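Local coordinates for peptidase, zinc-dependent (Methanocorpusculum labreanum, PDB 3LMC), which binds zinc and iron and is probably a zinc-dependent metallopeptidase of family M54, hydrolysing peptide bonds, at residues H4-S9 / G37-E42; D52-L57 / Y100-D105; V56-D61 / P113-A118. One frame throughout, in Å; residues are numbered along the deposited sequence.

Overall arrangement
Helix 53-66 ties the contacts together: contact 2 uses its first turn, contact 3 V56 to D61, and contact 1 packs on it from the loop ahead of strand 44-45. Contacts 2 and 3 share V56 and L57, their centres about 12 Å apart; the centre of contact 1 is about 13 Å from that of contact 3 and about 17 Å from that of contact 2. Contact 1 reaches both through the 37-42 loop, where L41 CD2 lies 3.5 Å from V56 CG1 and P40 O probably accepts a hydrogen bond from K59 NZ at 2.7 Å. Contact 3 comes nearest the zinc ion, about 9 Å from the A118 side chain, against about 12 Å from that of A53 in contact 2.

Contact 1. Residues H4-S9 / G37-E42; sequences HLFWDS and GIFPLE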
loop_
_atom_site.group_PDB
_atom_site.type_symbol
_atom_site.label_atom_id
_atom_site.label_comp_id
_atom_site.label_asym_id
_atom_site.label_seq_id
_atom_site.Cartn_x
_atom_site.Cartn_y
_atom_site.Cartn_z
ATOM N N HIS A 4 -6.404 -7.058 -0.595
ATOM C CA HIS A 4 -5.410 -7.957 -0.023
ATOM C C HIS A 4 -4.171 -7.184 0.422
ATOM O O HIS A 4 -3.530 -6.508 -0.383
ATOM C CB HIS A 4 -5.015 -9.026 -1.047
ATOM C CG HIS A 4 -6.182 -9.742 -1.660
ATOM N ND1 HIS A 4 -6.573 -11.006 -1.269
ATOM C CD2 HIS A 4 -7.035 -9.378 -2.649
ATOM C CE1 HIS A 4 -7.621 -11.384 -1.978
ATOM N NE2 HIS A 4 -7.920 -10.415 -2.825
ATOM N N LEU A 5 -3.853 -7.271 1.709
ATOM C CA LEU A 5 -2.645 -6.645 2.242
ATOM C C LEU A 5 -1.537 -7.685 2.136
ATOM O O LEU A 5 -1.529 -8.664 2.894
ATOM C CB LEU A 5 -2.840 -6.252 3.713
ATOM C CG LEU A 5 -1.638 -5.585 4.384
ATOM C CD1 LEU A 5 -1.365 -4.237 3.751
ATOM C CD2 LEU A 5 -1.851 -5.423 5.905
ATOM N N PHE A 6 -0.630 -7.501 1.178
ATOM C CA PHE A 6 0.507 -8.388 1.063
ATOM C C PHE A 6 1.653 -7.830 1.898
ATOM O O PHE A 6 2.409 -6.953 1.444
ATOM C CB PHE A 6 0.972 -8.583 -0.395
ATOM C CG PHE A 6 2.031 -9.664 -0.540
ATOM C CD1 PHE A 6 1.959 -10.607 -1.552
ATOM C CD2 PHE A 6 3.076 -9.763 0.385
ATOM C CE1 PHE A 6 2.921 -11.613 -1.656
ATOM C CE2 PHE A 6 4.037 -10.763 0.291
ATOM C CZ PHE A 6 3.960 -11.688 -0.726
ATOM N N TRP A 7 1.793 -8.379 3.101
ATOM C CA TRP A 7 2.753 -7.898 4.095
ATOM C C TRP A 7 4.087 -8.669 3.996
ATOM O O TRP A 7 4.172 -9.822 4.421
ATOM C CB TRP A 7 2.144 -8.054 5.498
ATOM C CG TRP A 7 2.997 -7.492 6.617
ATOM C CD1 TRP A 7 4.046 -8.105 7.244
ATOM C CD2 TRP A 7 2.856 -6.205 7.226
ATOM N NE1 TRP A 7 4.568 -7.270 8.211
ATOM C CE2 TRP A 7 3.847 -6.097 8.216
ATOM C CE3 TRP A 7 1.987 -5.128 7.022
ATOM C CZ2 TRP A 7 3.996 -4.953 9.006
ATOM C CZ3 TRP A 7 2.139 -3.985 7.814
ATOM C CH2 TRP A 7 3.134 -3.912 8.788
ATOM N N ASP A 8 5.110 -8.039 3.417
ATOM C CA ASP A 8 6.434 -8.654 3.307
ATOM C C ASP A 8 6.959 -8.944 4.713
ATOM O O ASP A 8 7.132 -8.029 5.517
ATOM C CB ASP A 8 7.390 -7.719 2.555
ATOM C CG ASP A 8 8.727 -8.366 2.238
ATOM O OD1 ASP A 8 9.436 -8.777 3.182
ATOM O OD2 ASP A 8 9.093 -8.438 1.040
ATOM N N SER A 9 7.212 -10.213 5.014
ATOM C CA SER A 9 7.471 -10.619 6.392
ATOM C C SER A 9 8.782 -10.066 6.952
ATOM O O SER A 9 9.059 -10.225 8.136
ATOM C CB SER A 9 7.420 -12.146 6.524
ATOM O OG SER A 9 8.289 -12.740 5.587
ATOM N N GLY A 37 5.558 -14.438 3.907
ATOM C CA GLY A 37 6.403 -14.532 2.724
ATOM C C GLY A 37 7.019 -13.204 2.373
ATOM O O GLY A 37 6.524 -12.172 2.805
ATOM N N ILE A 38 8.109 -13.219 1.613
ATOM C CA ILE A 38 8.684 -11.972 1.122
ATOM C C ILE A 38 8.295 -11.734 -0.339
ATOM O O ILE A 38 7.939 -12.673 -1.056
ATOM C CB ILE A 38 10.223 -11.953 1.248
ATOM C CG1 ILE A 38 10.851 -13.008 0.336
ATOM C CG2 ILE A 38 10.646 -12.120 2.711
ATOM C CD1 ILE A 38 12.203 -12.596 -0.226
ATOM N N PHE A 39 8.340 -10.478 -0.777
ATOM C CA PHE A 39 8.160 -10.181 -2.196
ATOM C C PHE A 39 9.449 -9.571 -2.735
ATOM O O PHE A 39 9.669 -8.369 -2.614
ATOM C CB PHE A 39 6.973 -9.234 -2.429
ATOM C CG PHE A 39 6.539 -9.141 -3.879
ATOM C CD1 PHE A 39 7.002 -8.125 -4.698
ATOM C CD2 PHE A 39 5.679 -10.076 -4.416
ATOM C CE1 PHE A 39 6.600 -8.048 -6.039
ATOM C CE2 PHE A 39 5.287 -10.011 -5.741
ATOM C CZ PHE A 39 5.749 -8.997 -6.551
ATOM N N PRO A 40 10.319 -10.407 -3.320
ATOM C CA PRO A 40 11.608 -9.860 -3.745
ATOM C C PRO A 40 11.362 -8.746 -4.741
ATOM O O PRO A 40 10.572 -8.911 -5.670
ATOM C CB PRO A 40 12.300 -11.060 -4.399
ATOM C CG PRO A 40 11.646 -12.262 -3.748
ATOM C CD PRO A 40 10.211 -11.851 -3.595
ATOM N N LEU A 41 12.008 -7.609 -4.524
ATOM C CA LEU A 41 11.761 -6.427 -5.321
ATOM C C LEU A 41 12.482 -6.468 -6.680
ATOM O O LEU A 41 13.336 -7.309 -6.925
ATOM C CB LEU A 41 12.139 -5.184 -4.497
ATOM C CG LEU A 41 11.267 -5.026 -3.237
ATOM C CD1 LEU A 41 11.713 -3.853 -2.356
ATOM C CD2 LEU A 41 9.803 -4.868 -3.652
ATOM N N GLU A 42 12.116 -5.562 -7.572
ATOM C CA GLU A 42 12.747 -5.501 -8.871
ATOM C C GLU A 42 13.115 -4.051 -9.140
ATOM O O GLU A 42 12.666 -3.155 -8.432
ATOM C CB GLU A 42 11.786 -6.025 -9.942
ATOM C CG GLU A 42 12.479 -6.519 -11.192
ATOM C CD GLU A 42 11.503 -6.861 -12.282
ATOM O OE1 GLU A 42 10.421 -7.392 -11.957
ATOM O OE2 GLU A 42 11.809 -6.598 -13.464
HETATM O O HOH W 1 8.681 -6.425 -0.853
#
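F6 turns its ring toward G37 and F39, and the F39 ring completes an edge-to-face pair in which F39 presents its edge to the face of F6, with centroids 5.8 Å apart and planes at 75°. The closest atoms of the pair are F6 CE1 and F39 CD2. At the rim of the F6 ring, near its plane, CE2 meets G37 O at 3.8 Å. That carbonyl is shared: S9 N donates to G37 O over 3.0 Å, S9 OG adds a weak bond, and the CA-H of D8 points at it too. D8 makes the second polar link. Its CG stands anti to the backbone N (chi1 -172°), and OD2 receives F39 N at 2.8 Å in a nearly straight bond (170°) from above the carboxylate plane. A water donates to D8 OD2 and to F39 O, and R10 forms a salt bridge to the same carboxylate oxygen. An alanine at D8 would probably leave F39 N, the bridging water and the R10 charge without this partner. In the fold, a loop leaving edge strand 31-34 of the mixed five-stranded sheet folds back over the C-terminal end of the neighbouring parallel strand 3-7.

Contact 2. Residues D52-L57 / Y100-D105; sequences DAVKVL and YEPLAD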
loop_
_atom_site.group_PDB
_atom_site.type_symbol
_atom_site.label_atom_id
_atom_site.label_comp_id
_atom_site.label_asym_id
_atom_site.label_seq_id
_atom_site.Cartn_x
_atom_site.Cartn_y
_atom_site.Cartn_z
ATOM N N ASP A 52 12.840 1.025 -8.052
ATOM C CA ASP A 52 11.835 1.612 -8.944
ATOM C C ASP A 52 10.458 1.024 -8.654
ATOM O O ASP A 52 10.178 -0.112 -9.029
ATOM C CB ASP A 52 12.221 1.300 -10.397
ATOM C CG ASP A 52 11.349 2.035 -11.429
ATOM O OD1 ASP A 52 10.293 2.620 -11.076
ATOM O OD2 ASP A 52 11.743 2.025 -12.617
ATOM N N ALA A 53 9.588 1.780 -8.005
ATOM C CA ALA A 53 8.305 1.218 -7.580
ATOM C C ALA A 53 7.388 0.873 -8.749
ATOM O O ALA A 53 6.492 0.025 -8.621
ATOM C CB ALA A 53 7.609 2.147 -6.614
ATOM N N VAL A 54 7.595 1.523 -9.891
ATOM C CA VAL A 54 6.772 1.222 -11.065
ATOM C C VAL A 54 7.011 -0.219 -11.500
ATOM O O VAL A 54 6.069 -0.956 -11.750
ATOM C CB VAL A 54 7.047 2.179 -12.241
ATOM C CG1 VAL A 54 6.225 1.764 -13.452
ATOM C CG2 VAL A 54 6.728 3.630 -11.846
ATOM N N LYS A 55 8.275 -0.630 -11.545
ATOM C CA LYS A 55 8.617 -2.012 -11.869
ATOM C C LYS A 55 8.078 -3.017 -10.868
ATOM O O LYS A 55 7.598 -4.086 -11.255
ATOM C CB LYS A 55 10.124 -2.177 -12.020
ATOM C CG LYS A 55 10.623 -1.680 -13.362
ATOM C CD LYS A 55 12.101 -1.922 -13.542
ATOM C CE LYS A 55 12.551 -1.388 -14.890
ATOM N NZ LYS A 55 13.998 -1.605 -15.083
ATOM N N VAL A 56 8.148 -2.678 -9.583
ATOM C CA VAL A 56 7.619 -3.575 -8.557
ATOM C C VAL A 56 6.106 -3.742 -8.758
ATOM O O VAL A 56 5.576 -4.839 -8.634
ATOM C CB VAL A 56 7.924 -3.072 -7.123
ATOM C CG1 VAL A 56 7.368 -4.044 -6.081
ATOM C CG2 VAL A 56 9.456 -2.876 -6.915
ATOM N N LEU A 57 5.411 -2.661 -9.100
ATOM C CA LEU A 57 3.965 -2.737 -9.241
ATOM C C LEU A 57 3.555 -3.638 -10.421
ATOM O O LEU A 57 2.598 -4.415 -10.322
ATOM C CB LEU A 57 3.359 -1.335 -9.345
ATOM C CG LEU A 57 3.436 -0.467 -8.084
ATOM C CD1 LEU A 57 2.961 0.945 -8.374
ATOM C CD2 LEU A 57 2.609 -1.068 -6.942
ATOM N N TYR A 100 11.590 4.731 -5.039
ATOM C CA TYR A 100 11.505 5.967 -5.812
ATOM C C TYR A 100 10.619 5.809 -7.064
ATOM O O TYR A 100 10.213 4.706 -7.422
ATOM C CB TYR A 100 12.906 6.450 -6.189
ATOM C CG TYR A 100 13.515 5.735 -7.372
ATOM C CD1 TYR A 100 14.052 4.460 -7.241
ATOM C CD2 TYR A 100 13.579 6.349 -8.618
ATOM C CE1 TYR A 100 14.624 3.809 -8.326
ATOM C CE2 TYR A 100 14.153 5.707 -9.708
ATOM C CZ TYR A 100 14.671 4.439 -9.554
ATOM O OH TYR A 100 15.236 3.799 -10.637
ATOM N N GLU A 101 10.281 6.926 -7.696
ATOM C CA GLU A 101 9.761 6.895 -9.062
ATOM C C GLU A 101 10.516 7.945 -9.867
ATOM O O GLU A 101 11.119 8.853 -9.290
ATOM C CB GLU A 101 8.248 7.110 -9.112
ATOM C CG GLU A 101 7.746 8.335 -8.361
ATOM C CD GLU A 101 7.534 9.539 -9.252
ATOM O OE1 GLU A 101 6.879 10.501 -8.794
ATOM O OE2 GLU A 101 8.017 9.528 -10.410
ATOM N N PRO A 102 10.527 7.806 -11.196
ATOM C CA PRO A 102 11.387 8.684 -12.005
ATOM C C PRO A 102 11.369 10.168 -11.591
ATOM O O PRO A 102 12.437 10.776 -11.507
ATOM C CB PRO A 102 10.845 8.480 -13.415
ATOM C CG PRO A 102 10.407 7.024 -13.407
ATOM C CD PRO A 102 9.859 6.774 -12.011
ATOM N N LEU A 103 10.197 10.724 -11.293
ATOM C CA LEU A 103 10.090 12.156 -10.987
ATOM C C LEU A 103 10.422 12.549 -9.542
ATOM O O LEU A 103 10.363 13.738 -9.192
ATOM C CB LEU A 103 8.688 12.662 -11.331
ATOM C CG LEU A 103 8.467 13.320 -12.698
ATOM C CD1 LEU A 103 9.481 12.842 -13.741
ATOM C CD2 LEU A 103 7.036 13.075 -13.154
ATOM N N ALA A 104 10.769 11.567 -8.709
ATOM C CA ALA A 104 10.883 11.801 -7.269
ATOM C C ALA A 104 12.156 11.223 -6.642
ATOM O O ALA A 104 12.632 10.160 -7.042
ATOM C CB ALA A 104 9.648 11.255 -6.553
ATOM N N ASP A 105 12.690 11.935 -5.651
ATOM C CA ASP A 105 13.840 11.467 -4.872
ATOM C C ASP A 105 13.493 10.174 -4.125
ATOM O O ASP A 105 14.326 9.273 -3.985
ATOM C CB ASP A 105 14.281 12.547 -3.879
ATOM C CG ASP A 105 14.854 13.782 -4.568
ATOM O OD1 ASP A 105 15.329 13.661 -5.719
ATOM O OD2 ASP A 105 14.836 14.874 -3.957
#
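Y100 lays its ring beside the backbone of D52, overlapping the N and CA of that residue: CE1 comes within 3.3 Å of D52 N, in an oblique approach, and OH ends 3.9 Å from D52 CB. Y100 CG sits between its own backbone N and carbonyl carbon (chi1 80°), which starts the ring off on the D52 side. The backbones are joined by A53 N, which donates to Y100 O over 3.0 Å. This bond belongs to a parallel bridge pairing D52 with Y100, whose side chains share one face of the sheet. D52 has a second task as N-cap of the helix: its OD1 accepts V54 N at 3.1 Å from above the carboxylate plane. Beyond it the apolar contact is slight, V54 CG2 reaching P102 CD at 4.4 Å. P102 occupies a type I turn from E101 to A104, in which E101 OE2 accepts L103 N at 2.6 Å. The contact thus lies where strand 50-52, central in a small three-stranded sheet between 44-45 and 99-101, passes directly into helix 53-66; A53 and L57 of that helix pack on L110 of strand 106-112.

Contact 3. Residues V56-D61 / P113-A118; sequences VLLKLD and PKLGVA
V117 points its side chain at the helix and meets it with both methyls: CG2 lies 3.5 Å from L57 O and 3.9 Å from L57 CB, while CG1 approaches the backbone N of D61. With CG1 anti to the carbonyl carbon (chi1 -71°), the two methyls sit at the two ends of the helical bond from D61 N to L57 O. L60 slides past V117 in the opposite direction, its CD1 standing 4.0 Å from V117 CB and also near A118 O. Further along the strand, L57 CD2 rests on the main chain of A118, 3.6 Å from its C atom. At the other end L115 crosses D61 at about a right angle and presses CD1 on D61 CB at 3.8 Å; the same methyl meets L58 CD2 at 3.9 Å, where the exposed L58 closes the outer side of the contact.

The packing is that of a helix against the face of a sheet: helix 53-66 lies on strand 117-120 of the mixed five-stranded sheet. Where that strand begins, G116 and V117 both face Y112, a G1 beta bulge in which G116 has positive phi (53°).

The next shell is partly ionic. The D61 carboxylate forms salt bridges through OD1 to R64 and through OD2 to R65, and R64 also donates to L115 O and G116 O, so this arginine ties the helix to the bulge. L60 also touches I91 and L93 of the neighbouring strand 90-94, and A118, whose side chain points away from the helix, touches E150 and L154 of helix 136-154, which carries the zinc ligands H149 and H153.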
loop_
_atom_site.group_PDB
_atom_site.type_symbol
_atom_site.label_atom_id
_atom_site.label_comp_id
_atom_site.label_asym_id
_atom_site.label_seq_id
_atom_site.Cartn_x
_atom_site.Cartn_y
_atom_site.Cartn_z
ATOM N N VAL A 56 8.148 -2.678 -9.583
ATOM C CA VAL A 56 7.619 -3.575 -8.557
ATOM C C VAL A 56 6.106 -3.742 -8.758
ATOM O O VAL A 56 5.576 -4.839 -8.634
ATOM C CB VAL A 56 7.924 -3.072 -7.123
ATOM C CG1 VAL A 56 7.368 -4.044 -6.081
ATOM C CG2 VAL A 56 9.456 -2.876 -6.915
ATOM N N LEU A 57 5.411 -2.661 -9.100
ATOM C CA LEU A 57 3.965 -2.737 -9.241
ATOM C C LEU A 57 3.555 -3.638 -10.421
ATOM O O LEU A 57 2.598 -4.415 -10.322
ATOM C CB LEU A 57 3.359 -1.335 -9.345
ATOM C CG LEU A 57 3.436 -0.467 -8.084
ATOM C CD1 LEU A 57 2.961 0.945 -8.374
ATOM C CD2 LEU A 57 2.609 -1.068 -6.942
ATOM N N LEU A 58 4.293 -3.545 -11.524
ATOM C CA LEU A 58 4.055 -4.399 -12.692
ATOM C C LEU A 58 4.304 -5.864 -12.330
ATOM O O LEU A 58 3.541 -6.759 -12.708
ATOM C CB LEU A 58 4.978 -3.992 -13.856
ATOM C CG LEU A 58 4.799 -2.562 -14.377
ATOM C CD1 LEU A 58 5.754 -2.253 -15.529
ATOM C CD2 LEU A 58 3.359 -2.352 -14.820
ATOM N N LYS A 59 5.392 -6.100 -11.602
ATOM C CA LYS A 59 5.712 -7.430 -11.107
ATOM C C LYS A 59 4.611 -7.961 -10.174
ATOM O O LYS A 59 4.318 -9.164 -10.166
ATOM C CB LYS A 59 7.051 -7.399 -10.370
ATOM C CG LYS A 59 7.569 -8.748 -10.000
ATOM C CD LYS A 59 8.845 -8.632 -9.154
ATOM C CE LYS A 59 9.461 -10.005 -8.888
ATOM N NZ LYS A 59 10.757 -9.878 -8.172
ATOM N N LEU A 60 4.007 -7.061 -9.398
ATOM C CA LEU A 60 2.936 -7.433 -8.475
ATOM C C LEU A 60 1.680 -7.881 -9.240
ATOM O O LEU A 60 1.020 -8.856 -8.872
ATOM C CB LEU A 60 2.584 -6.254 -7.571
ATOM C CG LEU A 60 2.373 -6.549 -6.089
ATOM C CD1 LEU A 60 1.563 -5.421 -5.455
ATOM C CD2 LEU A 60 1.680 -7.886 -5.904
ATOM N N ASP A 61 1.341 -7.157 -10.299
ATOM C CA ASP A 61 0.241 -7.591 -11.152
ATOM C C ASP A 61 0.539 -8.990 -11.715
ATOM O O ASP A 61 -0.294 -9.890 -11.658
ATOM C CB ASP A 61 0.003 -6.601 -12.280
ATOM C CG ASP A 61 -0.914 -7.162 -13.354
ATOM O OD1 ASP A 61 -2.121 -7.365 -13.088
ATOM O OD2 ASP A 61 -0.417 -7.422 -14.461
ATOM N N PRO A 113 -3.395 2.499 -10.535
ATOM C CA PRO A 113 -4.845 2.302 -10.479
ATOM C C PRO A 113 -5.344 1.362 -11.565
ATOM O O PRO A 113 -6.244 0.547 -11.323
ATOM C CB PRO A 113 -5.397 3.714 -10.702
ATOM C CG PRO A 113 -4.312 4.619 -10.191
ATOM C CD PRO A 113 -3.030 3.922 -10.604
ATOM N N LYS A 114 -4.757 1.463 -12.749
ATOM C CA LYS A 114 -5.219 0.663 -13.879
ATOM C C LYS A 114 -5.068 -0.847 -13.614
ATOM O O LYS A 114 -5.914 -1.643 -14.049
ATOM C CB LYS A 114 -4.516 1.091 -15.170
ATOM C CG LYS A 114 -5.084 0.452 -16.427
ATOM C CD LYS A 114 -4.250 0.797 -17.666
ATOM C CE LYS A 114 -4.870 0.203 -18.925
ATOM N NZ LYS A 114 -4.133 0.597 -20.159
ATOM N N LEU A 115 -4.017 -1.240 -12.888
ATOM C CA LEU A 115 -3.807 -2.659 -12.578
ATOM C C LEU A 115 -4.200 -3.062 -11.142
ATOM O O LEU A 115 -3.906 -4.182 -10.693
ATOM C CB LEU A 115 -2.361 -3.067 -12.837
ATOM C CG LEU A 115 -1.816 -2.881 -14.247
ATOM C CD1 LEU A 115 -0.380 -3.410 -14.315
ATOM C CD2 LEU A 115 -2.707 -3.563 -15.282
ATOM N N GLY A 116 -4.882 -2.177 -10.425
ATOM C CA GLY A 116 -5.314 -2.511 -9.078
ATOM C C GLY A 116 -4.187 -3.013 -8.182
ATOM O O GLY A 116 -4.380 -3.948 -7.404
ATOM N N VAL A 117 -3.003 -2.409 -8.288
ATOM C CA VAL A 117 -1.904 -2.736 -7.369
ATOM C C VAL A 117 -1.304 -1.474 -6.773
ATOM O O VAL A 117 -1.178 -0.460 -7.459
ATOM C CB VAL A 117 -0.762 -3.512 -8.058
ATOM C CG1 VAL A 117 -1.199 -4.954 -8.395
ATOM C CG2 VAL A 117 -0.268 -2.747 -9.315
ATOM N N ALA A 118 -0.920 -1.547 -5.502
ATOM C CA ALA A 118 -0.316 -0.412 -4.822
ATOM C C ALA A 118 0.789 -0.902 -3.898
ATOM O O ALA A 118 0.912 -2.106 -3.637
ATOM C CB ALA A 118 -1.369 0.367 -4.036
#